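Local coordinates for protein transcriptional regulator KdgR (Pseudomonas aeruginosa, PDB 5Y6I) that probably binds DNA and regulates transcription, pairing an IclR-type helix-turn-helix domain with a C-terminal domain of the GAF-like class, at residues S150-V154 against A211-P215; T111-A115 against V125-Q129. One frame throughout, in Å; residues are numbered along the deposited sequence.

Interaction 1 of 2, residues S150-V154 against A211-P215; sequences STGLV and ALSAP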
loop_
_atom_site.group_PDB
_atom_site.type_symbol
_atom_site.label_atom_id
_atom_site.label_comp_id
_atom_site.label_asym_id
_atom_site.label_seq_id
_atom_site.Cartn_x
_atom_site.Cartn_y
_atom_site.Cartn_z
ATOM N N SER A 150 6.462 -25.097 -4.872
ATOM C CA SER A 150 7.143 -23.947 -5.461
ATOM C C SER A 150 6.526 -22.648 -4.977
ATOM O O SER A 150 7.218 -21.637 -4.830
ATOM C CB SER A 150 7.074 -24.024 -6.983
ATOM O OG SER A 150 5.728 -24.185 -7.411
ATOM N N THR A 151 5.219 -22.667 -4.740
ATOM C CA THR A 151 4.525 -21.532 -4.157
ATOM C C THR A 151 5.032 -21.239 -2.748
ATOM O O THR A 151 5.208 -20.074 -2.363
ATOM C CB THR A 151 3.033 -21.845 -4.144
ATOM O OG1 THR A 151 2.635 -22.324 -5.441
ATOM C CG2 THR A 151 2.236 -20.641 -3.798
ATOM N N GLY A 152 5.273 -22.288 -1.960
ATOM C CA GLY A 152 5.748 -22.091 -0.606
ATOM C C GLY A 152 7.176 -21.601 -0.554
ATOM O O GLY A 152 7.552 -20.865 0.367
ATOM N N LEU A 153 7.994 -21.986 -1.539
ATOM C CA LEU A 153 9.390 -21.556 -1.527
ATOM C C LEU A 153 9.525 -20.077 -1.876
ATOM O O LEU A 153 10.346 -19.371 -1.280
ATOM C CB LEU A 153 10.233 -22.418 -2.468
ATOM C CG LEU A 153 10.360 -23.898 -2.084
ATOM C CD1 LEU A 153 11.690 -24.495 -2.524
ATOM C CD2 LEU A 153 10.202 -24.077 -0.599
ATOM N N VAL A 154 8.734 -19.583 -2.833
ATOM C CA VAL A 154 8.804 -18.160 -3.150
ATOM C C VAL A 154 8.410 -17.333 -1.933
ATOM O O VAL A 154 9.109 -16.388 -1.556
ATOM C CB VAL A 154 7.933 -17.811 -4.366
ATOM C CG1 VAL A 154 7.982 -16.264 -4.593
ATOM C CG2 VAL A 154 8.393 -18.576 -5.603
ATOM N N ALA A 211 5.995 -27.521 -11.243
ATOM C CA ALA A 211 5.427 -26.204 -11.021
ATOM C C ALA A 211 6.474 -25.131 -11.279
ATOM O O ALA A 211 7.670 -25.398 -11.407
ATOM C CB ALA A 211 4.861 -26.067 -9.602
ATOM N N LEU A 212 5.989 -23.901 -11.372
ATOM C CA LEU A 212 6.828 -22.733 -11.577
ATOM C C LEU A 212 6.127 -21.589 -10.872
ATOM O O LEU A 212 4.900 -21.485 -10.943
ATOM C CB LEU A 212 7.013 -22.434 -13.060
ATOM C CG LEU A 212 8.141 -21.502 -13.480
ATOM C CD1 LEU A 212 9.460 -22.254 -13.427
ATOM C CD2 LEU A 212 7.885 -20.941 -14.875
ATOM N N SER A 213 6.901 -20.754 -10.177
ATOM C CA SER A 213 6.342 -19.771 -9.262
ATOM C C SER A 213 7.144 -18.484 -9.283
ATOM O O SER A 213 8.380 -18.514 -9.251
ATOM C CB SER A 213 6.329 -20.299 -7.834
ATOM O OG SER A 213 5.641 -21.522 -7.766
ATOM N N ALA A 214 6.428 -17.359 -9.263
ATOM C CA ALA A 214 6.994 -16.027 -9.176
ATOM C C ALA A 214 6.138 -15.183 -8.247
ATOM O O ALA A 214 4.933 -15.431 -8.105
ATOM C CB ALA A 214 7.071 -15.345 -10.548
ATOM N N PRO A 215 6.733 -14.190 -7.597
ATOM C CA PRO A 215 5.986 -13.354 -6.657
ATOM C C PRO A 215 5.411 -12.095 -7.293
ATOM O O PRO A 215 5.940 -11.556 -8.273
ATOM C CB PRO A 215 7.050 -12.975 -5.619
ATOM C CG PRO A 215 8.328 -12.919 -6.436
ATOM C CD PRO A 215 8.191 -14.029 -7.462
#
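Val154 turns its two methyls onto alternate residues of strand 211-215: with chi1 at 176°, CG1 stands anti to the backbone N and CG2 beside it. CG1 lies 3.6 Å from both CB and CD of Pro215, with the valine side chain and the proline ring crossing at about a right angle, while CG2 rests 3.5 Å from Ser213 CB. One turn earlier on the helix, Ser150 has its OG between backbone N and carbonyl carbon (chi1 53°), which swings the hydroxyl down to the strand. There it meets Ser213 OG at 2.7 Å from Ser150 OG, a hydrogen bond in which either group could be the donor; the position of the Ser213 hydroxyl is uncertain in the model, so this link is doubtful in detail. Ala211 CB borders the hydroxyl of Ser150. The principle illustrated is how a helix uses residues four apart on one stripe, Ser150 and Val154, to meet the alternate strand residues Ala211, Ser213 and Pro215. The axes run 7.5 Å apart at 27°, nearly along each other. All the touching residues are buried. Thr151 leans toward strands 223-232 and 111-118, through Thr228 and Phe113, whereas Leu212 and Ala214 turn to the other face of strand 209-217 and pack on Leu248 of helix 244-258. The sheet is thus held between helix 150-158 and helix 244-258.

Interaction 2 of 2, residues T111-A115 against V125-Q129; sequences TCFLA and VQVEQ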
loop_
_atom_site.group_PDB
_atom_site.type_symbol
_atom_site.label_atom_id
_atom_site.label_comp_id
_atom_site.label_asym_id
_atom_site.label_seq_id
_atom_site.Cartn_x
_atom_site.Cartn_y
_atom_site.Cartn_z
ATOM N N THR A 111 -2.268 -25.047 -16.245
ATOM C CA THR A 111 -3.019 -24.521 -15.110
ATOM C C THR A 111 -2.163 -23.522 -14.338
ATOM O O THR A 111 -1.068 -23.859 -13.875
ATOM C CB THR A 111 -3.489 -25.668 -14.214
ATOM O OG1 THR A 111 -4.287 -26.558 -14.997
ATOM C CG2 THR A 111 -4.351 -25.147 -13.070
ATOM N N CYS A 112 -2.652 -22.286 -14.221
ATOM C CA CYS A 112 -2.015 -21.238 -13.426
ATOM C C CYS A 112 -2.902 -20.912 -12.234
ATOM O O CYS A 112 -4.134 -20.979 -12.336
ATOM C CB CYS A 112 -1.779 -19.958 -14.234
ATOM S SG CYS A 112 -1.016 -20.239 -15.851
ATOM N N PHE A 113 -2.278 -20.581 -11.101
ATOM C CA PHE A 113 -3.034 -20.258 -9.897
ATOM C C PHE A 113 -2.400 -19.089 -9.147
ATOM O O PHE A 113 -1.216 -18.770 -9.314
ATOM C CB PHE A 113 -3.192 -21.478 -8.963
ATOM C CG PHE A 113 -1.890 -22.127 -8.509
ATOM C CD1 PHE A 113 -1.370 -21.872 -7.245
ATOM C CD2 PHE A 113 -1.253 -23.077 -9.303
ATOM C CE1 PHE A 113 -0.192 -22.518 -6.812
ATOM C CE2 PHE A 113 -0.088 -23.723 -8.883
ATOM C CZ PHE A 113 0.444 -23.446 -7.644
ATOM N N LEU A 114 -3.225 -18.424 -8.343
ATOM C CA LEU A 114 -2.776 -17.342 -7.477
ATOM C C LEU A 114 -2.932 -17.780 -6.026
ATOM O O LEU A 114 -3.982 -18.308 -5.636
ATOM C CB LEU A 114 -3.564 -16.056 -7.732
ATOM C CG LEU A 114 -2.967 -14.761 -7.158
ATOM C CD1 LEU A 114 -1.747 -14.318 -7.961
ATOM C CD2 LEU A 114 -4.012 -13.664 -7.152
ATOM N N ALA A 115 -1.877 -17.585 -5.246
ATOM C CA ALA A 115 -1.892 -17.861 -3.823
ATOM C C ALA A 115 -1.491 -16.609 -3.065
ATOM O O ALA A 115 -0.676 -15.813 -3.543
ATOM C CB ALA A 115 -0.950 -18.997 -3.462
ATOM N N VAL A 125 -6.170 -19.214 -3.819
ATOM C CA VAL A 125 -7.417 -18.461 -3.762
ATOM C C VAL A 125 -8.052 -18.269 -5.127
ATOM O O VAL A 125 -9.135 -17.675 -5.212
ATOM C CB VAL A 125 -7.219 -17.090 -3.082
ATOM C CG1 VAL A 125 -6.888 -17.284 -1.600
ATOM C CG2 VAL A 125 -6.158 -16.283 -3.809
ATOM N N GLN A 126 -7.427 -18.757 -6.197
ATOM C CA GLN A 126 -7.926 -18.479 -7.537
ATOM C C GLN A 126 -7.141 -19.317 -8.547
ATOM O O GLN A 126 -5.913 -19.401 -8.453
ATOM C CB GLN A 126 -7.812 -16.971 -7.804
ATOM C CG GLN A 126 -7.494 -16.532 -9.187
ATOM C CD GLN A 126 -7.677 -15.018 -9.360
ATOM O OE1 GLN A 126 -7.730 -14.269 -8.388
ATOM N NE2 GLN A 126 -7.778 -14.575 -10.601
ATOM N N VAL A 127 -7.850 -19.938 -9.504
ATOM C CA VAL A 127 -7.273 -20.983 -10.356
ATOM C C VAL A 127 -7.813 -20.887 -11.774
ATOM O O VAL A 127 -9.030 -20.890 -11.983
ATOM C CB VAL A 127 -7.576 -22.393 -9.809
ATOM C CG1 VAL A 127 -7.316 -23.459 -10.881
ATOM C CG2 VAL A 127 -6.781 -22.655 -8.595
ATOM N N GLU A 128 -6.916 -20.882 -12.752
ATOM C CA GLU A 128 -7.299 -20.987 -14.157
ATOM C C GLU A 128 -6.799 -22.325 -14.684
ATOM O O GLU A 128 -5.588 -22.527 -14.823
ATOM C CB GLU A 128 -6.733 -19.828 -14.980
ATOM C CG GLU A 128 -7.458 -18.494 -14.824
ATOM C CD GLU A 128 -8.916 -18.531 -15.238
ATOM O OE1 GLU A 128 -9.336 -19.435 -15.996
ATOM O OE2 GLU A 128 -9.653 -17.632 -14.816
ATOM N N GLN A 129 -7.720 -23.230 -14.984
ATOM C CA GLN A 129 -7.322 -24.576 -15.366
ATOM C C GLN A 129 -6.984 -24.651 -16.849
ATOM O O GLN A 129 -7.407 -23.823 -17.655
ATOM C CB GLN A 129 -8.416 -25.589 -15.029
ATOM C CG GLN A 129 -8.937 -25.492 -13.604
ATOM C CD GLN A 129 -9.836 -26.662 -13.259
ATOM O OE1 GLN A 129 -10.322 -27.361 -14.153
ATOM N NE2 GLN A 129 -10.064 -26.885 -11.969
#
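Cys112 and Glu128 face each other as an antiparallel hydrogen-bonded pair, and the ladder they begin is the tight part of this contact. Cys112 N donates to Glu128 O, and Glu128 N returns a bond of 2.8 Å to Cys112 O. Further along, Leu114 N reaches Gln126 O at 2.9 Å, and Val125 N donates a hydrogen bond to Leu114 O. Between these pairs, Phe113 and Val127 form a non-hydrogen-bonded pair, where Phe113 CB meets Val127 CG2 at 3.8 Å. With CG between the backbone N and the carbonyl carbon (chi1 57°), the phenylalanine ring leads away from strand 125-128 and is packed by Thr138 and Leu144. Thr111 CG2 lies 4.1 Å from Val127 CG1, on the same flank, and Thr111 OG1 is hydrogen-bonded to Ala130 N and Val136 O. The contrast lies between the strands: 111-115 is buried, whereas the outer strand 125-128 is partly exposed along its length, with Gln129 exposed beyond it. Leu114 CD2 only grazes Gln126 OE1, at 4.0 Å. Glu128 bends its carboxylate away from Cys112 toward Arg105, with which it forms a salt bridge, while Leu101 of helix 93-108 covers Cys112 and Gln126. Because Val125 and Gln126 both face Leu114, the strands make a classic beta bulge in a beta hairpin at the edge of the antiparallel sheet, whose 2-1-5-4-3 strand order is characteristic of GAF-like domains.

Overall arrangement
Read from the N terminus, the chain passes its helix-turn-helix region and helix 93-108 before reaching interaction 2, which closes a short hairpin loop between strands 111-118 and 121-128. Only afterwards does it enter helix 150-158, and a far longer excursion, about half of it helical, separates that helix from strand 209-217, where interaction 1 closes. The two contacts therefore stand in series, neither enclosing nor crossing the other. They meet nonetheless: Thr151 CG2 packs on Ala115 CB at 3.6 Å. Strand 223-232 lies between strands 111-118 and 209-217, so helix 150-158 spans the sheet face from the hairpin to strand 209-217.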